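Local coordinates for NIPSNAP domain protein (PDB 5K9F) that is of unknown function but adopts the dimeric alpha-beta barrel fold of the NIPSNAP family and in the crystal holds oxamic acid in a pocket between its sheet and helices, at residues G21-F26 and N57-L62; L35-G40 and N81-S86. All coordinates share one frame; numbering follows the deposited sequence. Where two conformers were deposited one is given.

Contact 1 of 2, residues G21-F26 and N57-L62; sequences GSVSTF and NRVIQL
V23 has CG1 anti to its backbone N (chi1 168°) and CG2 beside that N; CG2 rests 3.5 Å from N57 CA. N57 in turn has CG anti to its own carbonyl carbon, and its amide end comes closer to the turn before the helix than its CB does. The two residues join the start of helix 23-33 to the start of strand 58-65, a helix-on-sheet contact of the ferredoxin-like alpha-beta fold seen in dimeric alpha-beta barrel proteins. Further along, contact is purely apolar. V59 points toward the helix and, in the conformer given, presents one methyl to each of two residues on the helix: CG1 lies 4.3 Å from V23 CG1, while CG2 approaches the ring of F26 obliquely, 4.2 Å from its CE1. F26, a buried residue of the oxamic acid pocket, thus has this flank lined by the strand. R58, whose side chain leaves the opposite side of the strand, is hydrogen-bonded through NE to D55 O of the same chain and forms a salt bridge through NH1 with E101 of a second subunit. The polar part of the contact gathers on the amide of N57. Its ND2 is hydrogen-bonded to Q98 of a third subunit, and its OD1 takes two bonds, which together fix which way round the amide lies. A water donates to N57 OD1 at 2.8 Å and accepts from V23 N, so the side-chain oxygen is tied to the first residue of the helix. The second bond ties it to the turn: G21 N donates to N57 OD1 at 3.2 Å, its N-H pointing almost straight at the oxygen (166°), yet the donor stands above the carbonyl plane, 54° out of it.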
loop_
_atom_site.group_PDB
_atom_site.type_symbol
_atom_site.label_atom_id
_atom_site.label_comp_id
_atom_site.label_asym_id
_atom_site.label_seq_id
_atom_site.Cartn_x
_atom_site.Cartn_y
_atom_site.Cartn_z
ATOM N N GLY A 21 21.632 -1.783 3.187
ATOM C CA GLY A 21 23.003 -1.513 3.541
ATOM C C GLY A 21 23.843 -0.880 2.458
ATOM O O GLY A 21 25.021 -0.592 2.706
ATOM N N SER A 22 23.286 -0.642 1.275
ATOM C CA SER A 22 24.085 -0.255 0.121
ATOM C C SER A 22 24.067 1.245 -0.169
ATOM O O SER A 22 24.718 1.679 -1.127
ATOM C CB SER A 22 23.620 -1.037 -1.120
ATOM O OG SER A 22 22.376 -0.562 -1.595
ATOM N N VAL A 23 23.375 2.053 0.643
ATOM C CA VAL A 23 23.216 3.474 0.317
ATOM C C VAL A 23 24.568 4.179 0.225
ATOM O O VAL A 23 24.836 4.916 -0.730
ATOM C CB VAL A 23 22.299 4.171 1.340
ATOM C CG1 VAL A 23 22.385 5.696 1.163
ATOM C CG2 VAL A 23 20.867 3.701 1.161
ATOM N N SER A 24 25.434 3.992 1.223
ATOM C CA SER A 24 26.702 4.716 1.194
ATOM C C SER A 24 27.568 4.271 0.019
ATOM O O SER A 24 28.259 5.099 -0.593
ATOM C CB SER A 24 27.443 4.551 2.519
ATOM O OG SER A 24 27.825 3.211 2.733
ATOM N N THR A 25 27.534 2.983 -0.328
ATOM C CA THR A 25 28.281 2.508 -1.491
ATOM C C THR A 25 27.744 3.132 -2.773
ATOM O O THR A 25 28.521 3.578 -3.633
ATOM C CB THR A 25 28.206 0.983 -1.572
ATOM O OG1 THR A 25 28.808 0.410 -0.407
ATOM C CG2 THR A 25 28.934 0.468 -2.803
ATOM N N PHE A 26 26.417 3.177 -2.912
ATOM C CA PHE A 26 25.807 3.769 -4.099
ATOM C C PHE A 26 26.165 5.245 -4.217
ATOM O O PHE A 26 26.554 5.716 -5.294
ATOM C CB PHE A 26 24.286 3.584 -4.057
ATOM C CG PHE A 26 23.574 4.152 -5.255
ATOM C CD1 PHE A 26 23.158 5.477 -5.271
ATOM C CD2 PHE A 26 23.325 3.361 -6.368
ATOM C CE1 PHE A 26 22.524 6.007 -6.368
ATOM C CE2 PHE A 26 22.679 3.880 -7.473
ATOM C CZ PHE A 26 22.278 5.211 -7.477
ATOM N N ASN A 57 16.975 2.795 3.117
ATOM C CA ASN A 57 17.668 2.420 1.884
ATOM C C ASN A 57 17.039 3.043 0.643
ATOM O O ASN A 57 17.125 2.473 -0.448
ATOM C CB ASN A 57 17.739 0.898 1.733
ATOM C CG ASN A 57 18.293 0.242 2.965
ATOM O OD1 ASN A 57 19.437 0.493 3.336
ATOM N ND2 ASN A 57 17.483 -0.580 3.637
ATOM N N ARG A 58 16.414 4.210 0.784
ATOM C CA ARG A 58 15.921 4.964 -0.355
ATOM C C ARG A 58 16.877 6.084 -0.685
ATOM O O ARG A 58 17.407 6.748 0.213
ATOM C CB ARG A 58 14.557 5.600 -0.076
ATOM C CG ARG A 58 13.394 4.637 -0.061
ATOM C CD ARG A 58 12.110 5.423 0.189
ATOM N NE ARG A 58 12.057 5.959 1.555
ATOM C CZ ARG A 58 11.393 7.053 1.913
ATOM N NH1 ARG A 58 10.722 7.769 1.010
ATOM N NH2 ARG A 58 11.395 7.434 3.192
ATOM N N VAL A 59 17.097 6.319 -1.975
ATOM C CA VAL A 59 17.705 7.563 -2.428
ATOM C C VAL A 59 16.673 8.311 -3.257
ATOM O O VAL A 59 16.002 7.723 -4.114
ATOM C CB VAL A 59 19.018 7.342 -3.201
ATOM C CG1 VAL A 59 20.121 6.875 -2.242
ATOM C CG2 VAL A 59 18.842 6.353 -4.341
ATOM N N ILE A 60 16.537 9.601 -2.980
ATOM C CA ILE A 60 15.471 10.441 -3.499
ATOM C C ILE A 60 16.114 11.627 -4.188
ATOM O O ILE A 60 16.952 12.314 -3.588
ATOM C CB ILE A 60 14.538 10.897 -2.365
ATOM C CG1 ILE A 60 13.842 9.676 -1.751
ATOM C CG2 ILE A 60 13.514 11.885 -2.872
ATOM C CD1 ILE A 60 13.120 10.026 -0.466
ATOM N N GLN A 61 15.747 11.863 -5.453
ATOM C CA GLN A 61 16.347 12.970 -6.182
ATOM C C GLN A 61 15.273 13.849 -6.799
ATOM O O GLN A 61 14.240 13.365 -7.257
ATOM C CB GLN A 61 17.318 12.480 -7.269
ATOM C CG GLN A 61 16.786 11.427 -8.187
ATOM C CD GLN A 61 17.897 10.717 -8.926
ATOM O OE1 GLN A 61 18.317 11.152 -9.991
ATOM N NE2 GLN A 61 18.388 9.621 -8.352
ATOM N N LEU A 62 15.519 15.154 -6.792
ATOM C CA LEU A 62 14.629 16.111 -7.427
ATOM C C LEU A 62 15.392 16.840 -8.519
ATOM O O LEU A 62 16.493 17.341 -8.286
ATOM C CB LEU A 62 14.058 17.113 -6.420
ATOM C CG LEU A 62 12.977 16.519 -5.510
ATOM C CD1 LEU A 62 13.589 15.828 -4.304
ATOM C CD2 LEU A 62 11.997 17.599 -5.083
HETATM O O HOH W 1 22.066 1.489 3.353
#

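Contact 2 of 2, residues L35-G40 and N81-S86. With OXM (oxamic acid), chain B.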
loop_
_atom_site.group_PDB
_atom_site.type_symbol
_atom_site.label_atom_id
_atom_site.label_comp_id
_atom_site.label_asym_id
_atom_site.label_seq_id
_atom_site.Cartn_x
_atom_site.Cartn_y
_atom_site.Cartn_z
ATOM N N LEU A 35 27.611 11.507 -11.227
ATOM C CA LEU A 35 27.047 12.830 -10.962
ATOM C C LEU A 35 27.372 13.830 -12.072
ATOM O O LEU A 35 26.479 14.520 -12.579
ATOM C CB LEU A 35 27.561 13.349 -9.617
ATOM C CG LEU A 35 27.236 14.805 -9.292
ATOM C CD1 LEU A 35 25.726 15.035 -9.217
ATOM C CD2 LEU A 35 27.912 15.205 -7.991
ATOM N N ALA A 36 28.649 13.948 -12.447
ATOM C CA ALA A 36 29.012 14.962 -13.431
ATOM C C ALA A 36 28.310 14.713 -14.758
ATOM O O ALA A 36 27.826 15.653 -15.396
ATOM C CB ALA A 36 30.530 15.003 -13.621
ATOM N N ILE A 37 28.214 13.447 -15.168
ATOM C CA ILE A 37 27.547 13.115 -16.425
ATOM C C ILE A 37 26.056 13.414 -16.337
ATOM O O ILE A 37 25.486 14.065 -17.223
ATOM C CB ILE A 37 27.795 11.639 -16.785
ATOM C CG1 ILE A 37 29.289 11.371 -16.970
ATOM C CG2 ILE A 37 27.020 11.257 -18.039
ATOM C CD1 ILE A 37 29.623 9.903 -16.941
ATOM N N GLN A 38 25.406 12.939 -15.268
ATOM C CA GLN A 38 23.958 13.081 -15.151
ATOM C C GLN A 38 23.553 14.539 -14.972
ATOM O O GLN A 38 22.616 15.015 -15.624
ATOM C CB GLN A 38 23.426 12.240 -13.993
ATOM C CG GLN A 38 21.904 12.342 -13.909
ATOM C CD GLN A 38 21.286 11.342 -12.952
ATOM O OE1 GLN A 38 21.781 11.121 -11.841
ATOM N NE2 GLN A 38 20.194 10.710 -13.388
ATOM N N ALA A 39 24.236 15.266 -14.082
ATOM C CA ALA A 39 23.922 16.678 -13.901
ATOM C C ALA A 39 24.232 17.468 -15.163
ATOM O O ALA A 39 23.517 18.418 -15.501
ATOM C CB ALA A 39 24.694 17.244 -12.711
ATOM N N GLY A 40 25.294 17.091 -15.876
ATOM C CA GLY A 40 25.611 17.776 -17.116
ATOM C C GLY A 40 24.520 17.619 -18.158
ATOM O O GLY A 40 24.197 18.563 -18.880
ATOM N N ASN A 81 24.575 8.099 -23.570
ATOM C CA ASN A 81 25.962 8.452 -23.283
ATOM C C ASN A 81 26.748 7.199 -22.909
ATOM O O ASN A 81 26.372 6.506 -21.959
ATOM C CB ASN A 81 25.998 9.479 -22.156
ATOM C CG ASN A 81 27.401 9.933 -21.807
ATOM O OD1 ASN A 81 28.214 9.158 -21.305
ATOM N ND2 ASN A 81 27.674 11.210 -22.026
ATOM N N PRO A 82 27.827 6.870 -23.622
ATOM C CA PRO A 82 28.550 5.623 -23.314
ATOM C C PRO A 82 29.118 5.571 -21.907
ATOM O O PRO A 82 29.160 4.487 -21.312
ATOM C CB PRO A 82 29.660 5.593 -24.374
ATOM C CG PRO A 82 29.154 6.436 -25.470
ATOM C CD PRO A 82 28.341 7.518 -24.842
ATOM N N GLN A 83 29.563 6.699 -21.349
ATOM C CA GLN A 83 30.057 6.668 -19.979
ATOM C C GLN A 83 28.921 6.490 -18.982
ATOM O O GLN A 83 29.116 5.872 -17.927
ATOM C CB GLN A 83 30.850 7.937 -19.668
ATOM C CG GLN A 83 32.172 8.025 -20.419
ATOM C CD GLN A 83 33.022 9.197 -19.970
ATOM O OE1 GLN A 83 32.565 10.341 -19.939
ATOM N NE2 GLN A 83 34.271 8.915 -19.614
ATOM N N TRP A 84 27.735 7.015 -19.290
ATOM C CA TRP A 84 26.592 6.765 -18.418
ATOM C C TRP A 84 26.228 5.287 -18.420
ATOM O O TRP A 84 25.960 4.697 -17.364
ATOM C CB TRP A 84 25.396 7.611 -18.849
ATOM C CG TRP A 84 24.185 7.388 -17.978
ATOM C CD1 TRP A 84 23.012 6.791 -18.342
ATOM C CD2 TRP A 84 24.032 7.773 -16.601
ATOM N NE1 TRP A 84 22.140 6.781 -17.276
ATOM C CE2 TRP A 84 22.739 7.388 -16.202
ATOM C CE3 TRP A 84 24.858 8.427 -15.678
ATOM C CZ2 TRP A 84 22.254 7.613 -14.904
ATOM C CZ3 TRP A 84 24.376 8.656 -14.393
ATOM C CH2 TRP A 84 23.087 8.249 -14.018
ATOM N N LYS A 85 26.187 4.680 -19.604
ATOM C CA LYS A 85 25.881 3.255 -19.703
ATOM C C LYS A 85 26.847 2.432 -18.864
ATOM O O LYS A 85 26.441 1.472 -18.194
ATOM C CB LYS A 85 25.924 2.807 -21.164
ATOM C CG LYS A 85 24.790 3.331 -22.032
ATOM C CD LYS A 85 24.981 2.867 -23.477
ATOM C CE LYS A 85 23.859 3.343 -24.380
ATOM N NZ LYS A 85 24.094 2.926 -25.796
ATOM N N SER A 86 28.130 2.797 -18.878
ATOM C CA SER A 86 29.113 2.076 -18.077
ATOM C C SER A 86 28.803 2.204 -16.594
ATOM O O SER A 86 28.821 1.211 -15.857
ATOM C CB SER A 86 30.521 2.593 -18.379
ATOM O OG SER A 86 30.923 2.233 -19.686
HETATM C C1 OXM B . 20.827 6.320 -11.731
HETATM N N1 OXM B . 19.793 7.030 -12.169
HETATM O O1 OXM B . 21.708 6.787 -10.975
HETATM C C2 OXM B . 20.968 4.903 -12.113
HETATM O O2 OXM B . 21.909 4.254 -11.599
HETATM O O3 OXM B . 20.163 4.375 -12.916
#
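This is apolar helix-helix packing on the helical layer of the ferredoxin-like alpha-beta fold, where helix 35-42 meets the first turn of helix 82-91 beside the ligand pocket. The segment axes come within 9.9 Å at 128°, and no hydrogen bond spans them. I37 carries the outer part with two branches: CD1 reaches Q83 CB at 3.6 Å, the two side chains crossing at about a right angle, while CG2 touches both W84 CB and the amide of N81. That amide belongs to the N-cap of helix 82-91; its OD1 accepts from W84 N at 3.0 Å and, weakly, from Q83 N, so I37 packs against a group already tied to its own helix. Deeper in, Q38 CB lies 3.7 Å from W84 CZ3. With CG anti to the backbone N (chi1 -178°) and the chain extended beyond it, Q38 carries its amide past the benzo end of the indole, the two planes 43° apart. The amide OE1 is hydrogen-bonded to Y30 OH. Both residues line the oxamic acid pocket: the ligand N1 lies in plane at the edge of the indole, and its O1 is 3.6 Å from W84 CH2.

From the N terminus, strand 10-18 leads into 21-26, the turn and start of helix 23-33, which is followed by helix 35-42. The chain next forms strand 45-51 and returns along 58-65, where contact 1 closes a loop of 30 residues. Contact 2 closes only after helix 68-79, when 81-86 comes back to 35-40 across 40 residues. Since the segments alternate, the loops cross: 35-40 lies within the first and 57-62 within the second. Contact 1 ties helix to sheet and contact 2 helix to helix, their centres about 18 Å apart. They meet at Q61 and Q38, and each supplies residues to the oxamic acid pocket.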